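Local coordinates for Pre-mRNA splicing helicase-like protein (Chaetomium thermophilum, PDB 4RVQ) that forms a noncanonical PWI domain in the N-terminal helicase-associated region of the spliceosomal helicase Brr2 and probably mediates protein or RNA contacts in pre-mRNA splicing, at residues N88-R100 and E113-Y127. Numbering follows the deposited sequence.
Sequences NRDKVVWLTRLAR and EMASEGLRWILDELY. With EDO (1,2-ethanediol), chain F; EDO (1,2-ethanediol), chain G; SO4 (sulfate ion), chain B.
Trp94 of helix 89-99 lies against Met114 and Leu119, its indole reaching the bend between helices 104-116 and 120-127. CB touches both SD and CE of Met114. CG anti to the carbonyl carbon (chi1 -73°) carries the ring over Leu119 CD1 and Met114 CG. On the pyrrole side, Leu119 CD1 covers a face and comes 3.4 Å from Trp94 CD1. NE1 donates to an oxygen of an ethanediol, probably from the crystallisation liquor. Farther along, Trp94 CE3 meets Met114 CG at 3.5 Å; the two side chains run alongside each other, pointing opposite ways, and the sulfur makes an oblique Met-aromatic contact. At the outer rim, CH2 meets Glu113 OE1 edge-on, the carboxylate plane standing 83° from the ring. With an alanine in place of Trp94, Met114 CG and Leu119 CD1 would probably lose the ring they pack against, and Glu113 its aromatic neighbour.

The bend belongs to the all-helical PWI-like fold: a Schellman motif ends helix 104-116, with Gly118 supplying the positive phi, and Leu119 N returns to Met114 O. The axes of helices 89-99 and 120-127 cross at -64°. Deeper in, Leu98 is a knob in the hole of Met114, Leu123, Leu126 and Tyr127, its CD2 lying 3.7 Å from Leu126 CD2. Branched Ile122 offers CG2 to both methyls of Leu95.

Two salt bridges link the segments, one of them at buried Lys91. Arg97 NH1 hydrogen-bonds Glu113 OE1 at 2.8 Å, nearly along its C-O axis, and a water joins Arg97 NH2 to Glu113 OE2. Lysine suits position 91 because its extended chain passes Ile122 and Trp121 before the ammonium group reaches Glu125. There Lys91 NZ hydrogen-bonds the syn side of Glu125 OE2 at 2.7 Å; NZ also bonds Val14 O, while Ala16 N donates to OE2.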
loop_
_atom_site.group_PDB
_atom_site.type_symbol
_atom_site.label_atom_id
_atom_site.label_comp_id
_atom_site.label_asym_id
_atom_site.label_seq_id
_atom_site.Cartn_x
_atom_site.Cartn_y
_atom_site.Cartn_z
ATOM N N ASN A 88 4.779 -3.347 -2.619
ATOM C CA ASN A 88 4.784 -1.982 -2.102
ATOM C C ASN A 88 4.318 -1.888 -0.664
ATOM O O ASN A 88 3.851 -0.821 -0.260
ATOM C CB ASN A 88 3.911 -1.112 -3.010
ATOM C CG ASN A 88 4.518 -0.916 -4.378
ATOM O OD1 ASN A 88 5.574 -0.285 -4.495
ATOM N ND2 ASN A 88 3.891 -1.453 -5.384
ATOM N N ARG A 89 4.459 -2.941 0.127
ATOM C CA ARG A 89 3.832 -2.933 1.437
ATOM C C ARG A 89 4.304 -1.772 2.300
ATOM O O ARG A 89 3.474 -1.161 2.981
ATOM C CB ARG A 89 4.004 -4.288 2.112
ATOM C CG ARG A 89 5.424 -4.739 2.283
ATOM C CD ARG A 89 5.486 -6.247 2.546
ATOM N NE ARG A 89 6.850 -6.771 2.688
ATOM C CZ ARG A 89 7.667 -7.071 1.678
ATOM N NH1 ARG A 89 7.301 -6.925 0.432
ATOM N NH2 ARG A 89 8.871 -7.529 1.937
ATOM N N ASP A 90 5.586 -1.446 2.317
ATOM C CA ASP A 90 6.057 -0.349 3.143
ATOM C C ASP A 90 5.467 0.993 2.677
ATOM O O ASP A 90 4.962 1.781 3.493
ATOM C CB ASP A 90 7.574 -0.257 3.129
ATOM C CG ASP A 90 8.235 -1.384 3.849
ATOM O OD1 ASP A 90 7.745 -1.818 4.916
ATOM O OD2 ASP A 90 9.302 -1.826 3.375
ATOM N N LYS A 91 5.510 1.252 1.377
ATOM C CA LYS A 91 4.936 2.467 0.856
ATOM C C LYS A 91 3.454 2.563 1.168
ATOM O O LYS A 91 2.968 3.632 1.585
ATOM C CB LYS A 91 5.100 2.545 -0.653
ATOM C CG LYS A 91 6.368 3.144 -1.166
ATOM C CD LYS A 91 6.407 3.234 -2.668
ATOM C CE LYS A 91 7.510 4.149 -3.136
ATOM N NZ LYS A 91 7.737 4.086 -4.587
ATOM N N VAL A 92 2.709 1.500 0.893
ATOM C CA VAL A 92 1.271 1.573 1.065
ATOM C C VAL A 92 0.914 1.830 2.531
ATOM O O VAL A 92 0.090 2.699 2.837
ATOM C CB VAL A 92 0.595 0.297 0.550
ATOM C CG1 VAL A 92 -0.921 0.293 0.844
ATOM C CG2 VAL A 92 0.788 0.182 -0.949
ATOM N N VAL A 93 1.501 1.099 3.451
ATOM C CA VAL A 93 1.152 1.216 4.853
ATOM C C VAL A 93 1.555 2.600 5.371
ATOM O O VAL A 93 0.755 3.314 5.997
ATOM C CB VAL A 93 1.835 0.094 5.680
ATOM C CG1 VAL A 93 1.720 0.365 7.130
ATOM C CG2 VAL A 93 1.243 -1.288 5.339
ATOM N N TRP A 94 2.822 2.966 5.191
ATOM C CA TRP A 94 3.326 4.174 5.786
ATOM C C TRP A 94 2.812 5.428 5.133
ATOM O O TRP A 94 2.520 6.420 5.819
ATOM C CB TRP A 94 4.858 4.152 5.840
ATOM C CG TRP A 94 5.351 3.193 6.884
ATOM C CD1 TRP A 94 5.846 1.943 6.707
ATOM C CD2 TRP A 94 5.402 3.440 8.276
ATOM N NE1 TRP A 94 6.198 1.404 7.891
ATOM C CE2 TRP A 94 5.936 2.292 8.892
ATOM C CE3 TRP A 94 5.057 4.528 9.074
ATOM C CZ2 TRP A 94 6.120 2.212 10.253
ATOM C CZ3 TRP A 94 5.243 4.445 10.440
ATOM C CH2 TRP A 94 5.746 3.288 11.025
ATOM N N LEU A 95 2.763 5.482 3.811
ATOM C CA LEU A 95 2.299 6.669 3.144
ATOM C C LEU A 95 0.804 6.900 3.301
ATOM O O LEU A 95 0.365 8.053 3.312
ATOM C CB LEU A 95 2.703 6.708 1.684
ATOM C CG LEU A 95 4.201 6.774 1.410
ATOM C CD1 LEU A 95 4.500 6.577 -0.043
ATOM C CD2 LEU A 95 4.792 8.051 1.986
ATOM N N THR A 96 0.010 5.833 3.421
ATOM C CA THR A 96 -1.404 6.007 3.726
ATOM C C THR A 96 -1.541 6.672 5.106
ATOM O O THR A 96 -2.312 7.615 5.304
ATOM C CB THR A 96 -2.164 4.689 3.658
ATOM O OG1 THR A 96 -2.090 4.189 2.315
ATOM C CG2 THR A 96 -3.604 4.866 4.039
ATOM N N ARG A 97 -0.820 6.145 6.096
ATOM C CA ARG A 97 -0.851 6.702 7.420
ATOM C C ARG A 97 -0.387 8.161 7.406
ATOM O O ARG A 97 -1.018 9.043 8.012
ATOM C CB ARG A 97 0.003 5.873 8.377
ATOM C CG ARG A 97 -0.167 6.299 9.807
ATOM C CD ARG A 97 0.704 5.477 10.776
ATOM N NE ARG A 97 0.706 6.117 12.081
ATOM C CZ ARG A 97 1.652 5.975 12.997
ATOM N NH1 ARG A 97 2.628 5.128 12.798
ATOM N NH2 ARG A 97 1.618 6.689 14.109
ATOM N N LEU A 98 0.721 8.426 6.756
ATOM C CA LEU A 98 1.258 9.788 6.708
ATOM C C LEU A 98 0.289 10.740 6.024
ATOM O O LEU A 98 0.073 11.877 6.494
ATOM C CB LEU A 98 2.645 9.799 6.056
ATOM C CG LEU A 98 3.377 11.142 6.020
ATOM C CD1 LEU A 98 3.555 11.734 7.393
ATOM C CD2 LEU A 98 4.710 10.964 5.324
ATOM N N ALA A 99 -0.303 10.311 4.919
ATOM C CA ALA A 99 -1.234 11.185 4.191
ATOM C C ALA A 99 -2.422 11.569 5.043
ATOM O O ALA A 99 -3.050 12.602 4.805
ATOM C CB ALA A 99 -1.708 10.522 2.912
ATOM N N ARG A 100 -2.792 10.716 5.982
ATOM C CA ARG A 100 -3.926 10.926 6.871
ATOM C C ARG A 100 -3.569 11.713 8.137
ATOM O O ARG A 100 -4.507 12.050 8.885
ATOM C CB ARG A 100 -4.568 9.564 7.197
ATOM C CG ARG A 100 -5.301 9.031 6.007
ATOM C CD ARG A 100 -5.712 7.562 6.104
ATOM N NE ARG A 100 -6.748 7.276 5.087
ATOM C CZ ARG A 100 -8.009 7.631 5.253
ATOM N NH1 ARG A 100 -8.452 8.016 6.439
ATOM N NH2 ARG A 100 -8.850 7.583 4.255
ATOM N N GLU A 113 9.434 7.499 12.695
ATOM C CA GLU A 113 9.281 6.047 12.674
ATOM C C GLU A 113 9.696 5.458 11.339
ATOM O O GLU A 113 10.372 4.415 11.307
ATOM C CB GLU A 113 7.835 5.644 13.014
ATOM C CG GLU A 113 7.467 5.915 14.477
ATOM C CD GLU A 113 6.023 5.552 14.837
ATOM O OE1 GLU A 113 5.223 5.188 13.959
ATOM O OE2 GLU A 113 5.669 5.645 16.052
ATOM N N MET A 114 9.335 6.105 10.249
ATOM C CA MET A 114 9.767 5.643 8.949
ATOM C C MET A 114 11.277 5.614 8.856
ATOM O O MET A 114 11.849 4.644 8.365
ATOM C CB MET A 114 9.165 6.524 7.861
ATOM C CG MET A 114 7.670 6.298 7.635
ATOM S SD MET A 114 6.881 7.386 6.460
ATOM C CE MET A 114 7.568 6.750 4.977
ATOM N N ALA A 115 11.961 6.673 9.291
ATOM C CA ALA A 115 13.423 6.699 9.250
ATOM C C ALA A 115 13.963 5.525 10.083
ATOM O O ALA A 115 14.931 4.874 9.682
ATOM C CB ALA A 115 13.965 8.032 9.791
ATOM N N SER A 116 13.371 5.265 11.251
ATOM C CA SER A 116 13.845 4.198 12.130
ATOM C C SER A 116 13.682 2.822 11.484
ATOM O O SER A 116 14.432 1.890 11.828
ATOM C CB SER A 116 13.090 4.210 13.459
ATOM O OG SER A 116 11.834 3.564 13.384
ATOM N N GLU A 117 12.731 2.686 10.571
ATOM C CA GLU A 117 12.463 1.451 9.856
ATOM C C GLU A 117 13.285 1.306 8.573
ATOM O O GLU A 117 13.079 0.357 7.846
ATOM C CB GLU A 117 10.984 1.387 9.503
ATOM C CG GLU A 117 10.057 1.262 10.687
ATOM C CD GLU A 117 10.043 -0.115 11.297
ATOM O OE1 GLU A 117 10.958 -0.923 11.027
ATOM O OE2 GLU A 117 9.102 -0.391 12.063
ATOM N N GLY A 118 14.209 2.229 8.317
ATOM C CA GLY A 118 15.018 2.150 7.119
ATOM C C GLY A 118 14.347 2.718 5.876
ATOM O O GLY A 118 14.743 2.392 4.751
ATOM N N LEU A 119 13.314 3.559 6.066
ATOM C CA LEU A 119 12.503 4.051 4.969
ATOM C C LEU A 119 12.807 5.490 4.599
ATOM O O LEU A 119 11.974 6.123 3.956
ATOM C CB LEU A 119 10.998 3.849 5.295
ATOM C CG LEU A 119 10.623 2.412 5.641
ATOM C CD1 LEU A 119 9.145 2.350 5.997
ATOM C CD2 LEU A 119 10.960 1.406 4.545
ATOM N N ARG A 120 13.999 5.977 4.915
ATOM C CA ARG A 120 14.451 7.248 4.362
ATOM C C ARG A 120 14.208 7.326 2.856
ATOM O O ARG A 120 13.832 8.371 2.329
ATOM C CB ARG A 120 15.931 7.511 4.689
ATOM C CG ARG A 120 16.530 8.783 4.074
ATOM C CD ARG A 120 15.864 10.055 4.515
ATOM N NE ARG A 120 16.004 10.207 5.940
ATOM C CZ ARG A 120 15.190 10.903 6.682
ATOM N NH1 ARG A 120 14.154 11.548 6.129
ATOM N NH2 ARG A 120 15.364 10.937 8.000
ATOM N N TRP A 121 14.448 6.237 2.124
ATOM C CA TRP A 121 14.278 6.252 0.684
ATOM C C TRP A 121 12.873 6.677 0.264
ATOM O O TRP A 121 12.696 7.340 -0.738
ATOM C CB TRP A 121 14.644 4.893 0.074
ATOM C CG TRP A 121 13.703 3.773 0.259
ATOM C CD1 TRP A 121 13.668 2.846 1.301
ATOM C CD2 TRP A 121 12.639 3.411 -0.626
ATOM N NE1 TRP A 121 12.627 1.967 1.105
ATOM C CE2 TRP A 121 11.993 2.269 -0.076
ATOM C CE3 TRP A 121 12.198 3.919 -1.845
ATOM C CZ2 TRP A 121 10.926 1.647 -0.709
ATOM C CZ3 TRP A 121 11.153 3.305 -2.460
ATOM C CH2 TRP A 121 10.530 2.173 -1.889
ATOM N N ILE A 122 11.872 6.291 1.056
ATOM C CA ILE A 122 10.492 6.658 0.753
ATOM C C ILE A 122 10.251 8.140 1.014
ATOM O O ILE A 122 9.622 8.821 0.199
ATOM C CB ILE A 122 9.488 5.793 1.528
ATOM C CG1 ILE A 122 9.693 4.310 1.172
ATOM C CG2 ILE A 122 8.070 6.262 1.251
ATOM C CD1 ILE A 122 8.722 3.382 1.901
ATOM N N LEU A 123 10.761 8.641 2.115
ATOM C CA LEU A 123 10.666 10.055 2.412
ATOM C C LEU A 123 11.396 10.906 1.380
ATOM O O LEU A 123 10.923 11.975 1.011
ATOM C CB LEU A 123 11.166 10.350 3.814
ATOM C CG LEU A 123 10.313 9.727 4.908
ATOM C CD1 LEU A 123 10.991 9.904 6.272
ATOM C CD2 LEU A 123 8.873 10.300 4.908
ATOM N N ASP A 124 12.563 10.433 0.901
ATOM C CA ASP A 124 13.262 11.144 -0.152
ATOM C C ASP A 124 12.430 11.198 -1.410
ATOM O O ASP A 124 12.376 12.223 -2.100
ATOM C CB ASP A 124 14.577 10.447 -0.478
ATOM C CG ASP A 124 15.665 10.695 0.536
ATOM O OD1 ASP A 124 15.564 11.581 1.391
ATOM O OD2 ASP A 124 16.702 9.995 0.450
ATOM N N GLU A 125 11.751 10.111 -1.735
ATOM C CA GLU A 125 10.882 10.106 -2.901
ATOM C C GLU A 125 9.738 11.114 -2.708
ATOM O O GLU A 125 9.385 11.878 -3.615
ATOM C CB GLU A 125 10.306 8.702 -3.066
ATOM C CG GLU A 125 10.271 8.234 -4.398
ATOM C CD GLU A 125 9.713 6.874 -4.651
ATOM O OE1 GLU A 125 10.497 5.998 -5.044
ATOM O OE2 GLU A 125 8.535 6.662 -4.643
ATOM N N LEU A 126 9.125 11.095 -1.526
ATOM C CA LEU A 126 7.943 11.925 -1.283
ATOM C C LEU A 126 8.287 13.410 -1.312
ATOM O O LEU A 126 7.601 14.194 -1.955
ATOM C CB LEU A 126 7.339 11.563 0.067
ATOM C CG LEU A 126 6.081 12.312 0.454
ATOM C CD1 LEU A 126 4.982 12.005 -0.546
ATOM C CD2 LEU A 126 5.669 11.957 1.854
ATOM N N TYR A 127 9.338 13.784 -0.596
ATOM C CA TYR A 127 9.663 15.171 -0.353
ATOM C C TYR A 127 10.757 15.732 -1.249
ATOM O O TYR A 127 10.942 16.953 -1.336
ATOM C CB TYR A 127 10.050 15.376 1.122
ATOM C CG TYR A 127 8.942 15.098 2.115
ATOM C CD1 TYR A 127 7.648 15.548 1.903
ATOM C CD2 TYR A 127 9.184 14.386 3.270
ATOM C CE1 TYR A 127 6.648 15.334 2.829
ATOM C CE2 TYR A 127 8.177 14.157 4.199
ATOM C CZ TYR A 127 6.902 14.627 3.961
ATOM O OH TYR A 127 5.905 14.409 4.878
HETATM C C1 EDO F . 2.509 1.975 10.353
HETATM O O1 EDO F . 2.188 2.507 11.618
HETATM C C2 EDO F . 2.919 0.521 10.499
HETATM O O2 EDO F . 1.750 -0.210 10.895
HETATM C C1 EDO G . 5.897 -2.686 8.035
HETATM O O1 EDO G . 6.258 -1.618 8.922
HETATM C C2 EDO G . 5.083 -2.101 6.886
HETATM O O2 EDO G . 5.179 -2.937 5.730
HETATM S S SO4 B . 10.762 -7.553 -1.322
HETATM O O1 SO4 B . 11.385 -6.250 -1.076
HETATM O O2 SO4 B . 10.754 -8.350 -0.075
HETATM O O3 SO4 B . 9.401 -7.285 -1.749
HETATM O O4 SO4 B . 11.542 -8.195 -2.324
HETATM O O HOH W 1 11.418 -0.648 1.976
HETATM O O HOH W 2 3.055 5.834 16.379
#